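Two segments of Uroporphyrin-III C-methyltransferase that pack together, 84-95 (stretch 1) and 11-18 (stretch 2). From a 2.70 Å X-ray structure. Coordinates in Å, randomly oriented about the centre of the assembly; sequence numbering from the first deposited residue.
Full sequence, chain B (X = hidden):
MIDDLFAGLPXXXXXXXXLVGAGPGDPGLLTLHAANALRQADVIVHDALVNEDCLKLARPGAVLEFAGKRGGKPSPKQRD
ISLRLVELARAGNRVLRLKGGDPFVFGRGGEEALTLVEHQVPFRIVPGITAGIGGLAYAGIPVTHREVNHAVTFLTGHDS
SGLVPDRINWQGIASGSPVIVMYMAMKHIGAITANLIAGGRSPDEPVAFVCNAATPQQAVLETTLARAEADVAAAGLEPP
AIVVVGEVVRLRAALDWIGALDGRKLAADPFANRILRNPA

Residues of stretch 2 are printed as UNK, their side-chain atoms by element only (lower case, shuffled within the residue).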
# COMPACT_ATOMS: atom_id res chain seq x y z
N ARG B 84 -7.56 -5.59 25.11
CA ARG B 84 -8.28 -4.36 25.46
C ARG B 84 -9.36 -4.10 24.41
O ARG B 84 -10.49 -3.72 24.76
CB ARG B 84 -7.33 -3.16 25.68
CG ARG B 84 -7.88 -1.75 25.36
CD ARG B 84 -8.09 -0.76 26.54
NE ARG B 84 -9.27 -1.08 27.35
CZ ARG B 84 -10.16 -0.20 27.84
NH1 ARG B 84 -11.17 -0.65 28.57
NH2 ARG B 84 -10.10 1.10 27.63
N LEU B 85 -9.01 -4.34 23.14
CA LEU B 85 -9.98 -4.29 22.04
C LEU B 85 -11.14 -5.24 22.29
O LEU B 85 -12.30 -4.88 22.12
CB LEU B 85 -9.31 -4.60 20.70
CG LEU B 85 -8.25 -3.61 20.19
CD1 LEU B 85 -7.76 -3.99 18.78
CD2 LEU B 85 -8.71 -2.13 20.28
N VAL B 86 -10.82 -6.45 22.71
CA VAL B 86 -11.83 -7.43 23.05
C VAL B 86 -12.69 -6.93 24.23
O VAL B 86 -13.90 -7.11 24.23
CB VAL B 86 -11.18 -8.82 23.34
CG1 VAL B 86 -12.19 -9.81 23.98
CG2 VAL B 86 -10.59 -9.40 22.06
N GLU B 87 -12.06 -6.27 25.20
CA GLU B 87 -12.80 -5.84 26.38
C GLU B 87 -13.81 -4.73 26.01
O GLU B 87 -14.97 -4.76 26.42
CB GLU B 87 -11.85 -5.44 27.52
CG GLU B 87 -12.44 -4.57 28.61
CD GLU B 87 -11.38 -4.06 29.58
OE1 GLU B 87 -11.22 -4.68 30.64
OE2 GLU B 87 -10.71 -3.04 29.29
N LEU B 88 -13.34 -3.79 25.18
CA LEU B 88 -14.16 -2.71 24.64
C LEU B 88 -15.34 -3.20 23.81
O LEU B 88 -16.46 -2.68 23.95
CB LEU B 88 -13.29 -1.78 23.80
CG LEU B 88 -12.29 -0.99 24.65
CD1 LEU B 88 -11.16 -0.46 23.78
CD2 LEU B 88 -12.98 0.14 25.45
N ALA B 89 -15.09 -4.20 22.97
CA ALA B 89 -16.10 -4.78 22.12
C ALA B 89 -17.16 -5.60 22.91
O ALA B 89 -18.37 -5.44 22.71
CB ALA B 89 -15.45 -5.61 21.06
N ARG B 90 -16.70 -6.46 23.80
CA ARG B 90 -17.60 -7.22 24.67
C ARG B 90 -18.54 -6.32 25.50
O ARG B 90 -19.63 -6.71 25.86
CB ARG B 90 -16.81 -8.16 25.58
CG ARG B 90 -16.26 -9.38 24.87
CD ARG B 90 -15.82 -10.50 25.80
NE ARG B 90 -15.61 -11.74 25.05
CZ ARG B 90 -14.72 -12.68 25.37
NH1 ARG B 90 -13.95 -12.53 26.44
NH2 ARG B 90 -14.60 -13.76 24.62
N ALA B 91 -18.10 -5.10 25.79
CA ALA B 91 -18.93 -4.16 26.55
C ALA B 91 -19.93 -3.36 25.68
O ALA B 91 -20.71 -2.56 26.20
CB ALA B 91 -18.04 -3.23 27.36
N GLY B 92 -19.88 -3.58 24.36
CA GLY B 92 -20.86 -3.02 23.46
C GLY B 92 -20.48 -1.73 22.77
O GLY B 92 -21.33 -1.11 22.16
N ASN B 93 -19.21 -1.33 22.88
CA ASN B 93 -18.71 -0.17 22.14
C ASN B 93 -18.54 -0.47 20.64
O ASN B 93 -18.29 -1.61 20.25
CB ASN B 93 -17.36 0.32 22.71
CG ASN B 93 -17.49 0.91 24.11
OD1 ASN B 93 -17.90 2.05 24.27
ND2 ASN B 93 -17.12 0.12 25.13
N ARG B 94 -18.69 0.56 19.82
CA ARG B 94 -18.22 0.52 18.44
C ARG B 94 -16.73 0.87 18.54
O ARG B 94 -16.38 1.98 18.94
CB ARG B 94 -18.97 1.54 17.58
CG ARG B 94 -20.52 1.49 17.61
CD ARG B 94 -21.14 2.80 17.16
NE ARG B 94 -22.54 2.95 17.56
CZ ARG B 94 -23.58 2.50 16.83
NH1 ARG B 94 -23.38 1.88 15.67
NH2 ARG B 94 -24.82 2.68 17.27
N VAL B 95 -15.87 -0.09 18.21
CA VAL B 95 -14.44 0.02 18.46
C VAL B 95 -13.63 0.21 17.18
O VAL B 95 -13.72 -0.61 16.25
CB VAL B 95 -13.89 -1.22 19.23
CG1 VAL B 95 -12.47 -0.99 19.67
CG2 VAL B 95 -14.75 -1.55 20.42
N UNK B 11 -22.01 0.52 8.56
CA UNK B 11 -21.92 1.07 9.90
C UNK B 11 -20.81 0.36 10.67
O UNK B 11 -20.59 -0.82 10.48
c UNK B 11 -23.23 0.86 10.62
N UNK B 12 -20.11 1.08 11.55
CA UNK B 12 -19.30 0.42 12.56
C UNK B 12 -20.21 0.02 13.73
O UNK B 12 -20.63 0.83 14.54
c UNK B 12 -16.84 -0.39 14.49
c UNK B 12 -18.11 1.28 12.98
c UNK B 12 -17.36 1.05 14.29
c UNK B 12 -16.25 2.11 14.42
N UNK B 13 -20.52 -1.27 13.77
CA UNK B 13 -21.55 -1.86 14.62
C UNK B 13 -21.14 -2.03 16.08
O UNK B 13 -20.00 -2.38 16.36
c UNK B 13 -23.34 -3.49 13.87
o UNK B 13 -23.21 -4.10 11.61
o UNK B 13 -24.49 -2.37 12.13
c UNK B 13 -21.87 -3.25 14.08
c UNK B 13 -23.72 -3.31 12.43
N UNK B 14 -22.09 -1.85 16.99
CA UNK B 14 -21.87 -2.09 18.41
C UNK B 14 -21.26 -3.47 18.63
O UNK B 14 -21.72 -4.47 18.07
c UNK B 14 -23.67 -0.49 19.37
c UNK B 14 -25.60 0.83 20.31
c UNK B 14 -24.75 -0.42 20.45
n UNK B 14 -25.71 1.61 21.59
c UNK B 14 -23.17 -1.95 19.20
N UNK B 15 -20.19 -3.53 19.41
CA UNK B 15 -19.58 -4.80 19.75
C UNK B 15 -18.69 -5.39 18.68
O UNK B 15 -18.41 -6.60 18.71
N UNK B 16 -18.24 -4.57 17.74
CA UNK B 16 -17.27 -5.04 16.77
C UNK B 16 -16.04 -4.14 16.72
O UNK B 16 -16.05 -3.03 17.24
o UNK B 16 -18.36 -4.04 14.86
c UNK B 16 -17.91 -5.25 15.40
N UNK B 17 -14.97 -4.64 16.13
CA UNK B 17 -13.74 -3.87 16.00
C UNK B 17 -13.35 -3.70 14.52
O UNK B 17 -13.29 -4.68 13.75
c UNK B 17 -12.59 -4.53 16.79
c UNK B 17 -11.33 -3.69 16.68
c UNK B 17 -12.99 -4.77 18.27
N UNK B 18 -13.13 -2.45 14.11
CA UNK B 18 -12.48 -2.20 12.84
C UNK B 18 -10.98 -1.92 13.06
O UNK B 18 -10.60 -1.06 13.89
n UNK B 18 -16.59 -2.23 11.45
c UNK B 18 -17.51 -0.76 9.65
c UNK B 18 -14.54 -1.30 11.67
c UNK B 18 -15.93 0.93 8.93
c UNK B 18 -13.15 -1.03 12.13
c UNK B 18 -16.54 -1.20 10.55
c UNK B 18 -15.26 -0.60 10.66
c UNK B 18 -15.39 -2.29 12.12
c UNK B 18 -14.95 0.48 9.82
c UNK B 18 -17.19 0.30 8.86

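Position 11 carries a single side-chain carbon and nothing beyond it. Its CB comes no closer to stretch 1 than 5.2 Å, at Arg94 NH1, so its surroundings add little to the assignment; one carbon means Ala11.

Position 12 has four carbons, forked at the second, with no heteroatom. That second carbon lies 3.7 Å from Arg94 CB, and one branch comes within 3.6 Å of Val95 O. A fork at the second carbon rather than the first excludes isoleucine, leaving Leu12, with chi1 t and chi2 p. The CA-to-CB bond points sideways, yet the end of the side chain comes nearer to stretch 1.

Position 13 shows three carbons, the third carrying two oxygens. This is a carboxylate on a two-carbon spacer. Aspartate would be one carbon shorter; a glutamine amide would place a nitrogen at the tip. The residue is Glu13. Its CA-to-CB bond points away from stretch 1, and the nearest approach of the side chain is CB to Arg94 NH1, 5.6 Å.

At position 14 four carbons run in a row and end in nitrogen, the signature of Lys14. CB lies 3.6 Å from Gly92 O, and CE lies 3.6 Å from Arg94 NH2. CG sits over one face of the Arg94 guanidinium. The charged ends do not pair: Lys14 NZ and Arg94 NH2, both cationic, are 4.5 Å apart.

Position 15 has no side-chain atoms, and its phi of 80° independently favours glycine. An ideal CB would point away from stretch 1 overall but still lie 3.5 Å from Ala89 O. Gly15 brings its CA to 3.3 Å from Ala89 O in a CA-H...O contact.

Position 16 bears one carbon and then one oxygen, with no second branch as threonine would have. Ser16, with chi1 p, turns OG back to Glu13 O at 2.8 Å, a hydrogen bond. Ser16 N also bonds to Glu13 O, at 3.1 Å, across the type II turn from Glu13 to Ser16.

Position 17 has three carbons, forked at the first, and therefore is Val17. Its CG2 lies 3.8 Å from both Ala89 CB and Val95 CB, while CG1 is 4.2 Å from Leu85 CD1.

Position 18 has one carbon leading to fused five- and six-membered rings holding eight carbons and one nitrogen. An indole identifies Trp18, though stretch 1 covers little of it.

The contact works through parallel strand pairing beside a helix. Val95 N donates to Ser16 O at 3.1 Å, and Trp18 N to Val95 O at 2.9 Å, so Val95 is held through both its amide and its carbonyl. Ahead of this pair, Gly15 N donates to Asn93 O at 2.8 Å, and Arg94 NH1 reaches back to Leu12 O at 3.2 Å with an N-H...O angle of 163°. The helix contributes Leu85 and Ala89, whose CA-to-CB bonds point toward stretch 2; with Val95 they enclose part of the Val17 side chain. Together the two stretches bury 566 Å².

Stretch 2, residues 11-18: ALEKGSVW
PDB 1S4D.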